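Local coordinates for peptidoglycan recognition protein-LC isoform LCx (Drosophila melanogaster, PDB 2F2L) that binds tracheal cytotoxin, a monomeric fragment of Gram-negative peptidoglycan, and presents it to the LCa isoform in a heterodimeric immune receptor complex, at the MLD site and the interface of chains B and A. Coordinates in Å, arbitrary orientation; residue numbers count along the deposited sequence, not the author numbering. Chains: chain A, Peptidoglycan recognition protein-LC isoform LCx; chain B, Peptidoglycan-recognition protein-LC isoform LCa.

Contact 1: the MLD site. Residues chain B 9, 48, 52, 56; chain A 32-34, 54-55, 61-62, 66, 80, 87-88, 90-91, 93, 140, 144-148. With MLD (glcnac(beta1-4)-murnac(1,6-anhydro)-L-ala-gamma-D-glu-meso-a2pm-D-ala), chain C.
Tracheal cytotoxin (MLD) lies in the peptidoglycan-binding groove of LCx, an amidase-fold receptor domain, and its sugar end is closed over by helix 40-57 of LCa. The meso-diaminopimelate side chain is read at its terminal carboxylate, the group that distinguishes diaminopimelate-type peptidoglycan, as in Gram-negative bacteria, from the lysine type. A:Arg80, extended from CG to NE, meets it end-on: NH1 binds OBU at 2.9 Å, nearly straight at 175° and in the guanidinium plane, as a salt bridge, while NH2 binds OBV. The backbone N of A:Asp62 also donates to OBV, at 2.8 Å, so this oxygen takes two donors and the carboxylate is fixed in rotation. The methylenes leading there run over A:Trp61, with CBP 3.6 Å from the centroid of its five-membered ring; CZ3 of the indole sits over the middle of the A:His55 ring.

Along the peptide stem, A:Asn93 ND2 reaches carbonyl OBE in its own amide plane. The A:Asn93 OD1 accepts from A:His88 N, which sets the amide's orientation. Carboxylate oxygen OAQ lies 2.7 Å from A:His140 NE2, whose ND1 shares a hydrogen bond with A:Ser148 OG; a nearby negative charge might favour a protonated imidazole. At the anhydro-sugar, A:His55 NE2 donates in its ring plane to the acetyl oxygen OAG. At the GlcNAc end, A:His32 NE2 donates in its ring plane to the acetyl oxygen OAC.

LCa adds contacts to the disaccharide. B:Arg48, bent at chi2 (47°), lays a guanidinium face against CA5 of the anhydro-sugar, while NE donates to B:Leu9 O, NH1 to B:Thr52 OG1 and NH2 to A:Ala34 O, the last bond joining the two proteins in 2.7 Å. Further along the helix, B:Glu56 OE1 accepts from the GlcNAc hydroxyl O3 at 2.7 Å through its syn lone pair.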
loop_
_atom_site.group_PDB
_atom_site.type_symbol
_atom_site.label_atom_id
_atom_site.label_comp_id
_atom_site.label_asym_id
_atom_site.label_seq_id
_atom_site.Cartn_x
_atom_site.Cartn_y
_atom_site.Cartn_z
ATOM N N LEU B 9 2.575 3.049 1.595
ATOM C CA LEU B 9 2.833 1.620 1.481
ATOM C C LEU B 9 2.595 1.115 0.061
ATOM O O LEU B 9 2.265 -0.038 -0.150
ATOM C CB LEU B 9 1.979 0.866 2.514
ATOM C CG LEU B 9 2.492 -0.355 3.251
ATOM C CD1 LEU B 9 3.914 -0.142 3.767
ATOM C CD2 LEU B 9 1.547 -0.688 4.400
ATOM N N ARG B 48 -4.081 3.042 -0.448
ATOM C CA ARG B 48 -3.421 1.737 -0.532
ATOM C C ARG B 48 -4.423 0.666 -0.960
ATOM O O ARG B 48 -4.109 -0.170 -1.814
ATOM C CB ARG B 48 -2.726 1.333 0.796
ATOM C CG ARG B 48 -1.876 0.026 0.703
ATOM C CD ARG B 48 -0.981 0.061 -0.549
ATOM N NE ARG B 48 -0.233 -1.165 -0.846
ATOM C CZ ARG B 48 -0.661 -2.119 -1.661
ATOM N NH1 ARG B 48 -1.838 -2.050 -2.216
ATOM N NH2 ARG B 48 0.076 -3.185 -1.883
ATOM N N THR B 52 -4.580 -1.690 -4.616
ATOM C CA THR B 52 -4.902 -3.107 -4.763
ATOM C C THR B 52 -6.067 -3.359 -5.705
ATOM O O THR B 52 -5.996 -4.245 -6.542
ATOM C CB THR B 52 -5.160 -3.750 -3.395
ATOM O OG1 THR B 52 -3.900 -3.870 -2.735
ATOM C CG2 THR B 52 -5.794 -5.129 -3.533
ATOM N N GLU B 56 -5.473 -5.490 -8.958
ATOM C CA GLU B 56 -5.981 -6.853 -8.884
ATOM C C GLU B 56 -7.368 -7.057 -9.461
ATOM O O GLU B 56 -7.604 -8.108 -10.058
ATOM C CB GLU B 56 -5.862 -7.396 -7.449
ATOM C CG GLU B 56 -4.384 -7.403 -7.012
ATOM C CD GLU B 56 -4.082 -8.135 -5.709
ATOM O OE1 GLU B 56 -4.874 -8.982 -5.266
ATOM O OE2 GLU B 56 -3.010 -7.846 -5.127
ATOM N N HIS A 32 3.863 -11.423 2.749
ATOM C CA HIS A 32 4.749 -10.289 2.401
ATOM C C HIS A 32 4.038 -8.996 2.766
ATOM O O HIS A 32 2.836 -9.004 3.040
ATOM C CB HIS A 32 5.177 -10.321 0.909
ATOM C CG HIS A 32 4.062 -10.171 -0.081
ATOM N ND1 HIS A 32 4.295 -10.118 -1.444
ATOM C CD2 HIS A 32 2.724 -10.025 0.071
ATOM C CE1 HIS A 32 3.145 -9.979 -2.078
ATOM N NE2 HIS A 32 2.178 -9.907 -1.183
ATOM N N THR A 33 4.762 -7.889 2.754
ATOM C CA THR A 33 4.175 -6.595 3.086
ATOM C C THR A 33 3.425 -5.956 1.930
ATOM O O THR A 33 2.641 -5.026 2.155
ATOM C CB THR A 33 5.241 -5.561 3.588
ATOM O OG1 THR A 33 6.192 -5.299 2.554
ATOM C CG2 THR A 33 5.913 -6.030 4.876
ATOM N N ALA A 34 3.681 -6.434 0.709
ATOM C CA ALA A 34 3.138 -5.868 -0.547
ATOM C C ALA A 34 3.473 -4.380 -0.763
ATOM O O ALA A 34 2.722 -3.621 -1.414
ATOM C CB ALA A 34 1.650 -6.114 -0.651
ATOM N N PHE A 54 0.620 1.987 9.436
ATOM C CA PHE A 54 -0.518 1.414 8.711
ATOM C C PHE A 54 -1.392 0.517 9.607
ATOM O O PHE A 54 -2.625 0.586 9.594
ATOM C CB PHE A 54 0.005 0.619 7.509
ATOM C CG PHE A 54 -1.029 0.332 6.478
ATOM C CD1 PHE A 54 -1.548 1.350 5.699
ATOM C CD2 PHE A 54 -1.471 -0.960 6.263
ATOM C CE1 PHE A 54 -2.512 1.086 4.742
ATOM C CE2 PHE A 54 -2.430 -1.226 5.310
ATOM C CZ PHE A 54 -2.961 -0.207 4.559
ATOM N N HIS A 55 -0.750 -0.327 10.395
ATOM C CA HIS A 55 -1.476 -1.243 11.266
ATOM C C HIS A 55 -2.083 -0.537 12.482
ATOM O O HIS A 55 -3.247 -0.762 12.809
ATOM C CB HIS A 55 -0.553 -2.395 11.665
ATOM C CG HIS A 55 -0.251 -3.319 10.530
ATOM N ND1 HIS A 55 0.559 -4.424 10.665
ATOM C CD2 HIS A 55 -0.683 -3.319 9.243
ATOM C CE1 HIS A 55 0.628 -5.056 9.507
ATOM N NE2 HIS A 55 -0.119 -4.410 8.627
ATOM N N TRP A 61 -5.085 -0.980 14.885
ATOM C CA TRP A 61 -4.697 -2.131 15.730
ATOM C C TRP A 61 -3.781 -1.685 16.877
ATOM O O TRP A 61 -3.329 -0.528 16.933
ATOM C CB TRP A 61 -4.045 -3.238 14.885
ATOM C CG TRP A 61 -4.920 -3.712 13.745
ATOM C CD1 TRP A 61 -6.284 -3.588 13.647
ATOM C CD2 TRP A 61 -4.497 -4.404 12.561
ATOM N NE1 TRP A 61 -6.724 -4.141 12.472
ATOM C CE2 TRP A 61 -5.649 -4.646 11.785
ATOM C CE3 TRP A 61 -3.253 -4.843 12.079
ATOM C CZ2 TRP A 61 -5.596 -5.313 10.552
ATOM C CZ3 TRP A 61 -3.202 -5.487 10.848
ATOM C CH2 TRP A 61 -4.363 -5.714 10.096
ATOM N N ASP A 62 -3.503 -2.600 17.794
ATOM C CA ASP A 62 -2.773 -2.260 19.025
ATOM C C ASP A 62 -1.231 -2.310 18.908
ATOM O O ASP A 62 -0.505 -1.885 19.811
ATOM C CB ASP A 62 -3.251 -3.177 20.144
ATOM C CG ASP A 62 -4.682 -2.866 20.585
ATOM O OD1 ASP A 62 -5.078 -1.675 20.555
ATOM O OD2 ASP A 62 -5.391 -3.815 20.995
ATOM N N TYR A 66 2.508 -8.196 12.639
ATOM C CA TYR A 66 3.338 -9.388 12.499
ATOM C C TYR A 66 4.066 -9.747 13.796
ATOM O O TYR A 66 4.315 -8.904 14.648
ATOM C CB TYR A 66 4.338 -9.205 11.362
ATOM C CG TYR A 66 3.704 -8.806 10.033
ATOM C CD1 TYR A 66 2.768 -9.633 9.412
ATOM C CD2 TYR A 66 4.011 -7.586 9.427
ATOM C CE1 TYR A 66 2.173 -9.277 8.193
ATOM C CE2 TYR A 66 3.433 -7.212 8.199
ATOM C CZ TYR A 66 2.513 -8.060 7.595
ATOM O OH TYR A 66 1.948 -7.717 6.397
ATOM N N ARG A 80 5.532 -8.300 17.213
ATOM C CA ARG A 80 5.019 -8.736 18.506
ATOM C C ARG A 80 5.887 -9.807 19.178
ATOM O O ARG A 80 5.695 -10.085 20.362
ATOM C CB ARG A 80 3.579 -9.214 18.363
ATOM C CG ARG A 80 2.666 -8.111 17.905
ATOM C CD ARG A 80 1.235 -8.556 17.750
ATOM N NE ARG A 80 0.438 -7.495 17.123
ATOM C CZ ARG A 80 -0.865 -7.271 17.307
ATOM N NH1 ARG A 80 -1.596 -8.007 18.135
ATOM N NH2 ARG A 80 -1.439 -6.268 16.657
ATOM N N ALA A 87 -1.872 -9.943 14.565
ATOM C CA ALA A 87 -2.991 -9.494 13.766
ATOM C C ALA A 87 -2.525 -9.555 12.308
ATOM O O ALA A 87 -2.279 -8.542 11.663
ATOM C CB ALA A 87 -3.394 -8.080 14.171
ATOM N N HIS A 88 -2.345 -10.771 11.816
ATOM C CA HIS A 88 -1.778 -10.990 10.474
ATOM C C HIS A 88 -2.607 -11.936 9.611
ATOM O O HIS A 88 -2.549 -11.852 8.392
ATOM C CB HIS A 88 -0.322 -11.487 10.580
ATOM C CG HIS A 88 -0.150 -12.661 11.491
ATOM N ND1 HIS A 88 -0.485 -13.948 11.121
ATOM C CD2 HIS A 88 0.304 -12.740 12.766
ATOM C CE1 HIS A 88 -0.268 -14.762 12.142
ATOM N NE2 HIS A 88 0.211 -14.052 13.152
ATOM N N LYS A 90 -6.521 -13.515 9.813
ATOM C CA LYS A 90 -7.781 -13.517 10.537
ATOM C C LYS A 90 -8.242 -14.945 10.762
ATOM O O LYS A 90 -8.290 -15.739 9.815
ATOM C CB LYS A 90 -8.853 -12.757 9.754
ATOM C CG LYS A 90 -10.216 -12.713 10.426
ATOM C CD LYS A 90 -10.430 -11.462 11.261
ATOM C CE LYS A 90 -11.170 -10.386 10.485
ATOM N NZ LYS A 90 -10.263 -9.699 9.518
ATOM N N GLY A 91 -8.578 -15.253 12.018
ATOM C CA GLY A 91 -9.055 -16.574 12.410
ATOM C C GLY A 91 -7.914 -17.493 12.797
ATOM O O GLY A 91 -8.136 -18.525 13.431
ATOM N N ASN A 93 -4.666 -16.187 14.073
ATOM C CA ASN A 93 -3.619 -15.477 14.792
ATOM C C ASN A 93 -3.244 -16.204 16.085
ATOM O O ASN A 93 -2.061 -16.350 16.406
ATOM C CB ASN A 93 -4.046 -14.041 15.097
ATOM C CG ASN A 93 -4.113 -13.181 13.855
ATOM O OD1 ASN A 93 -3.178 -13.153 13.053
ATOM N ND2 ASN A 93 -5.220 -12.472 13.685
ATOM N N HIS A 140 0.192 -17.231 3.554
ATOM C CA HIS A 140 -0.990 -16.422 3.929
ATOM C C HIS A 140 -2.209 -16.776 3.061
ATOM O O HIS A 140 -3.323 -16.920 3.571
ATOM C CB HIS A 140 -0.592 -14.946 3.782
ATOM C CG HIS A 140 -1.572 -13.948 4.313
ATOM N ND1 HIS A 140 -1.358 -12.591 4.193
ATOM C CD2 HIS A 140 -2.759 -14.087 4.950
ATOM C CE1 HIS A 140 -2.370 -11.938 4.737
ATOM N NE2 HIS A 140 -3.227 -12.822 5.214
ATOM N N SER A 144 -6.441 -17.157 3.955
ATOM C CA SER A 144 -7.084 -15.885 3.760
ATOM C C SER A 144 -7.135 -15.617 2.246
ATOM O O SER A 144 -6.316 -16.143 1.485
ATOM C CB SER A 144 -6.286 -14.815 4.520
ATOM O OG SER A 144 -6.623 -13.508 4.113
ATOM N N ALA A 145 -8.112 -14.824 1.810
ATOM C CA ALA A 145 -8.289 -14.545 0.385
ATOM C C ALA A 145 -7.312 -13.450 -0.037
ATOM O O ALA A 145 -7.588 -12.261 0.100
ATOM C CB ALA A 145 -9.752 -14.142 0.087
ATOM N N THR A 146 -6.142 -13.858 -0.521
ATOM C CA THR A 146 -5.074 -12.909 -0.780
ATOM C C THR A 146 -4.013 -13.438 -1.724
ATOM O O THR A 146 -3.827 -14.643 -1.858
ATOM C CB THR A 146 -4.397 -12.495 0.542
ATOM O OG1 THR A 146 -3.503 -11.423 0.295
ATOM C CG2 THR A 146 -3.618 -13.661 1.198
ATOM N N GLU A 147 -3.290 -12.518 -2.346
ATOM C CA GLU A 147 -2.092 -12.869 -3.111
ATOM C C GLU A 147 -0.890 -13.229 -2.215
ATOM O O GLU A 147 0.009 -13.986 -2.613
ATOM C CB GLU A 147 -1.722 -11.698 -4.003
ATOM C CG GLU A 147 -0.914 -12.097 -5.173
ATOM C CD GLU A 147 -1.709 -12.941 -6.139
ATOM O OE1 GLU A 147 -1.144 -13.918 -6.677
ATOM O OE2 GLU A 147 -2.898 -12.617 -6.358
ATOM N N SER A 148 -0.879 -12.662 -1.010
ATOM C CA SER A 148 0.200 -12.841 -0.035
ATOM C C SER A 148 0.525 -14.319 0.171
ATOM O O SER A 148 -0.393 -15.140 0.272
ATOM C CB SER A 148 -0.224 -12.209 1.307
ATOM O OG SER A 148 0.836 -12.173 2.249
HETATM C CAA MLD C . -0.029 -8.209 -3.353
HETATM C CAB MLD C . -0.916 -8.651 -2.199
HETATM O OAC MLD C . -0.511 -9.461 -1.375
HETATM N N2 MLD C . -2.119 -8.086 -2.174
HETATM C C2 MLD C . -3.146 -8.387 -1.182
HETATM C C3 MLD C . -4.422 -8.735 -1.954
HETATM O O3 MLD C . -4.246 -9.869 -2.825
HETATM C C4 MLD C . -5.603 -8.909 -1.005
HETATM O O4 MLD C . -6.764 -9.034 -1.806
HETATM C C5 MLD C . -5.735 -7.665 -0.120
HETATM C C6 MLD C . -6.809 -7.735 0.981
HETATM O O6 MLD C . -6.956 -6.404 1.556
HETATM O O5 MLD C . -4.508 -7.510 0.588
HETATM C C1 MLD C . -3.401 -7.189 -0.286
HETATM O O1 MLD C . -2.262 -6.973 0.505
HETATM C CA4 MLD C . -2.336 -5.719 1.226
HETATM C CA5 MLD C . -2.121 -4.450 0.401
HETATM O OA5 MLD C . -0.973 -3.643 0.829
HETATM C CA6 MLD C . -3.258 -3.611 0.871
HETATM O OA6 MLD C . -2.795 -3.056 2.086
HETATM C CA1 MLD C . -1.364 -3.324 2.174
HETATM C CA2 MLD C . -1.166 -4.548 3.083
HETATM N NAD MLD C . 0.164 -4.480 3.726
HETATM C CAE MLD C . 0.329 -4.522 5.036
HETATM C CAF MLD C . 1.772 -4.421 5.489
HETATM O OAG MLD C . -0.588 -4.651 5.848
HETATM C CA3 MLD C . -1.252 -5.848 2.286
HETATM O OAH MLD C . -1.585 -6.998 3.140
HETATM C CAI MLD C . -0.446 -7.812 3.515
HETATM C CAJ MLD C . -0.188 -8.934 2.537
HETATM C CAL MLD C . -0.705 -8.429 4.905
HETATM O OAM MLD C . 0.138 -9.206 5.340
HETATM N N MLD C . -1.806 -8.086 5.573
HETATM C CA MLD C . -2.138 -8.578 6.917
HETATM C CB MLD C . -1.498 -7.587 7.895
HETATM C C MLD C . -3.669 -8.507 7.061
HETATM O O MLD C . -4.266 -7.458 6.809
HETATM N NAN MLD C . -4.244 -9.647 7.436
HETATM C CAO MLD C . -5.688 -9.842 7.643
HETATM C CAP MLD C . -6.194 -11.134 6.924
HETATM O OBA MLD C . -7.258 -11.597 7.343
HETATM O OAQ MLD C . -5.514 -11.661 6.009
HETATM C CBB MLD C . -5.943 -10.099 9.124
HETATM C CBC MLD C . -5.702 -8.906 10.034
HETATM C CBD MLD C . -6.086 -9.297 11.473
HETATM O OBE MLD C . -6.065 -10.469 11.849
HETATM N NBF MLD C . -6.435 -8.295 12.251
HETATM C CBG MLD C . -6.828 -8.496 13.652
HETATM C CBH MLD C . -8.173 -9.247 13.714
HETATM O OBI MLD C . -9.108 -8.937 12.977
HETATM N NBJ MLD C . -8.215 -10.257 14.581
HETATM C CBK MLD C . -9.414 -11.093 14.816
HETATM C CBL MLD C . -9.752 -11.033 16.310
HETATM C CBM MLD C . -9.230 -12.576 14.428
HETATM O OBO MLD C . -8.066 -13.054 14.427
HETATM O OBN MLD C . -10.282 -13.208 14.159
HETATM C CBP MLD C . -6.896 -7.123 14.341
HETATM C CBQ MLD C . -6.914 -7.248 15.875
HETATM C CBR MLD C . -6.825 -5.873 16.542
HETATM C CBS MLD C . -6.296 -5.933 17.977
HETATM C CBT MLD C . -4.791 -6.233 17.953
HETATM O OBV MLD C . -4.045 -5.309 17.590
HETATM O OBU MLD C . -4.421 -7.372 18.302
HETATM N NBW MLD C . -7.006 -6.979 18.724
HETATM O O HOH W 1 -3.668 -9.741 2.363
#

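Contact 2: the interface of chains B and A. Residues chain B 7, 41-42, 44-45, 48; chain A 50, 54, 57-58.
Helix 40-57 of LCa faces helix 41-58 of LCx here, in a small, mainly apolar patch of the heterodimer that buries 264 Å² of protein surface. The polar link lies at the C-terminal end of the LCx helix. A:Ser58, with OG anti to its own carbonyl carbon and beside the backbone N (chi1 -55°), donates to the backbone oxygen of B:Ala41 at 2.6 Å. The hydroxyl oxygen lies in the plane of that carbonyl, on a lone pair, with a C=O...O angle of 126°.

Apolar contacts surround this bond and continue along the helices. The methyl of B:Ala41 meets A:Asp57 through its CB, 3.8 Å from the CB of that aspartate. A:Phe54, its CG anti to the backbone N (chi1 -163°), reaches toward LCa with the ring's rim: CG1 of B:Val44 touches CD1 at 3.8 Å, in the ring plane rather than over a face. B:Leu45 crosses the phenyl group at about a right angle and brings CD1 to the tip atom CZ, at 3.9 Å.

Methyls also make van der Waals contacts with backbone oxygens. CD2 of B:Leu45 lies 3.6 Å from the O of A:Ser58. Back toward the N-terminus of the LCx helix, A:Val50 turns CG1 toward the O of B:Gln7, in the 3-10 helix 5-8.

Together, the rim packing and the serine bond are likely to fix how the two helices lie against each other, joining LCx directly to LCa beside the bound toxin.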
loop_
_atom_site.group_PDB
_atom_site.type_symbol
_atom_site.label_atom_id
_atom_site.label_comp_id
_atom_site.label_asym_id
_atom_site.label_seq_id
_atom_site.Cartn_x
_atom_site.Cartn_y
_atom_site.Cartn_z
ATOM N N GLN B 7 5.188 6.457 1.815
ATOM C CA GLN B 7 4.431 6.763 3.020
ATOM C C GLN B 7 3.053 6.105 2.999
ATOM O O GLN B 7 2.479 5.902 4.065
ATOM C CB GLN B 7 4.253 8.263 3.223
ATOM C CG GLN B 7 5.528 9.075 3.342
ATOM C CD GLN B 7 5.239 10.588 3.345
ATOM O OE1 GLN B 7 5.494 11.294 2.353
ATOM N NE2 GLN B 7 4.688 11.082 4.458
ATOM N N ALA B 41 -3.982 9.216 8.164
ATOM C CA ALA B 41 -4.002 7.772 8.418
ATOM C C ALA B 41 -5.123 7.046 7.655
ATOM O O ALA B 41 -4.926 5.936 7.135
ATOM C CB ALA B 41 -4.111 7.496 9.921
ATOM N N ILE B 42 -6.299 7.663 7.588
ATOM C CA ILE B 42 -7.416 7.047 6.874
ATOM C C ILE B 42 -7.264 7.224 5.365
ATOM O O ILE B 42 -7.594 6.321 4.599
ATOM C CB ILE B 42 -8.773 7.587 7.358
ATOM C CG1 ILE B 42 -8.958 7.324 8.864
ATOM C CG2 ILE B 42 -9.913 6.985 6.538
ATOM C CD1 ILE B 42 -8.753 5.881 9.313
ATOM N N VAL B 44 -4.440 7.321 3.758
ATOM C CA VAL B 44 -3.463 6.309 3.410
ATOM C C VAL B 44 -4.140 4.941 3.212
ATOM O O VAL B 44 -3.836 4.249 2.254
ATOM C CB VAL B 44 -2.308 6.231 4.453
ATOM C CG1 VAL B 44 -1.583 4.875 4.408
ATOM C CG2 VAL B 44 -1.303 7.373 4.224
ATOM N N LEU B 45 -5.045 4.574 4.121
ATOM C CA LEU B 45 -5.844 3.351 3.988
ATOM C C LEU B 45 -6.619 3.353 2.684
ATOM O O LEU B 45 -6.619 2.363 1.930
ATOM C CB LEU B 45 -6.827 3.216 5.158
ATOM C CG LEU B 45 -7.626 1.910 5.240
ATOM C CD1 LEU B 45 -6.692 0.717 5.350
ATOM C CD2 LEU B 45 -8.574 1.953 6.422
ATOM N N ARG B 48 -4.081 3.042 -0.448
ATOM C CA ARG B 48 -3.421 1.737 -0.532
ATOM C C ARG B 48 -4.423 0.666 -0.960
ATOM O O ARG B 48 -4.109 -0.170 -1.814
ATOM C CB ARG B 48 -2.726 1.333 0.796
ATOM C CG ARG B 48 -1.876 0.026 0.703
ATOM C CD ARG B 48 -0.981 0.061 -0.549
ATOM N NE ARG B 48 -0.233 -1.165 -0.846
ATOM C CZ ARG B 48 -0.661 -2.119 -1.661
ATOM N NH1 ARG B 48 -1.838 -2.050 -2.216
ATOM N NH2 ARG B 48 0.076 -3.185 -1.883
ATOM N N VAL A 50 6.662 2.416 8.605
ATOM C CA VAL A 50 5.471 2.706 7.809
ATOM C C VAL A 50 4.439 1.596 7.988
ATOM O O VAL A 50 3.263 1.878 8.161
ATOM C CB VAL A 50 5.800 2.928 6.311
ATOM C CG1 VAL A 50 4.532 3.161 5.514
ATOM C CG2 VAL A 50 6.721 4.136 6.144
ATOM N N PHE A 54 0.620 1.987 9.436
ATOM C CA PHE A 54 -0.518 1.414 8.711
ATOM C C PHE A 54 -1.392 0.517 9.607
ATOM O O PHE A 54 -2.625 0.586 9.594
ATOM C CB PHE A 54 0.005 0.619 7.509
ATOM C CG PHE A 54 -1.029 0.332 6.478
ATOM C CD1 PHE A 54 -1.548 1.350 5.699
ATOM C CD2 PHE A 54 -1.471 -0.960 6.263
ATOM C CE1 PHE A 54 -2.512 1.086 4.742
ATOM C CE2 PHE A 54 -2.430 -1.226 5.310
ATOM C CZ PHE A 54 -2.961 -0.207 4.559
ATOM N N ASP A 57 -2.384 3.008 13.044
ATOM C CA ASP A 57 -3.076 4.273 12.778
ATOM C C ASP A 57 -4.168 4.104 11.729
ATOM O O ASP A 57 -5.296 4.527 11.947
ATOM C CB ASP A 57 -2.086 5.374 12.365
ATOM C CG ASP A 57 -0.955 5.554 13.371
ATOM O OD1 ASP A 57 -1.194 5.360 14.581
ATOM O OD2 ASP A 57 0.176 5.908 12.970
ATOM N N SER A 58 -3.844 3.495 10.595
ATOM C CA SER A 58 -4.818 3.352 9.519
ATOM C C SER A 58 -5.859 2.252 9.811
ATOM O O SER A 58 -7.044 2.453 9.589
ATOM C CB SER A 58 -4.112 3.121 8.180
ATOM O OG SER A 58 -3.160 4.141 7.901
#

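The C-alpha centres of contact 1 and contact 2 are about 13 Å apart, and helix 40-57 of LCa and helix 41-58 of LCx supply residues to both. B:Arg48 and A:Phe54 belong to each set, so protein pairing and toxin binding meet at the same two side chains. Ligand and LCx thus form one composite surface for LCa: contact 2 provides direct protein adhesion, and contact 1 adds the disaccharide, lying between LCx and helix 40-57 of LCa. This arrangement suggests that bound toxin strengthens the pairing, although the structure alone does not show whether the two chains associate without it.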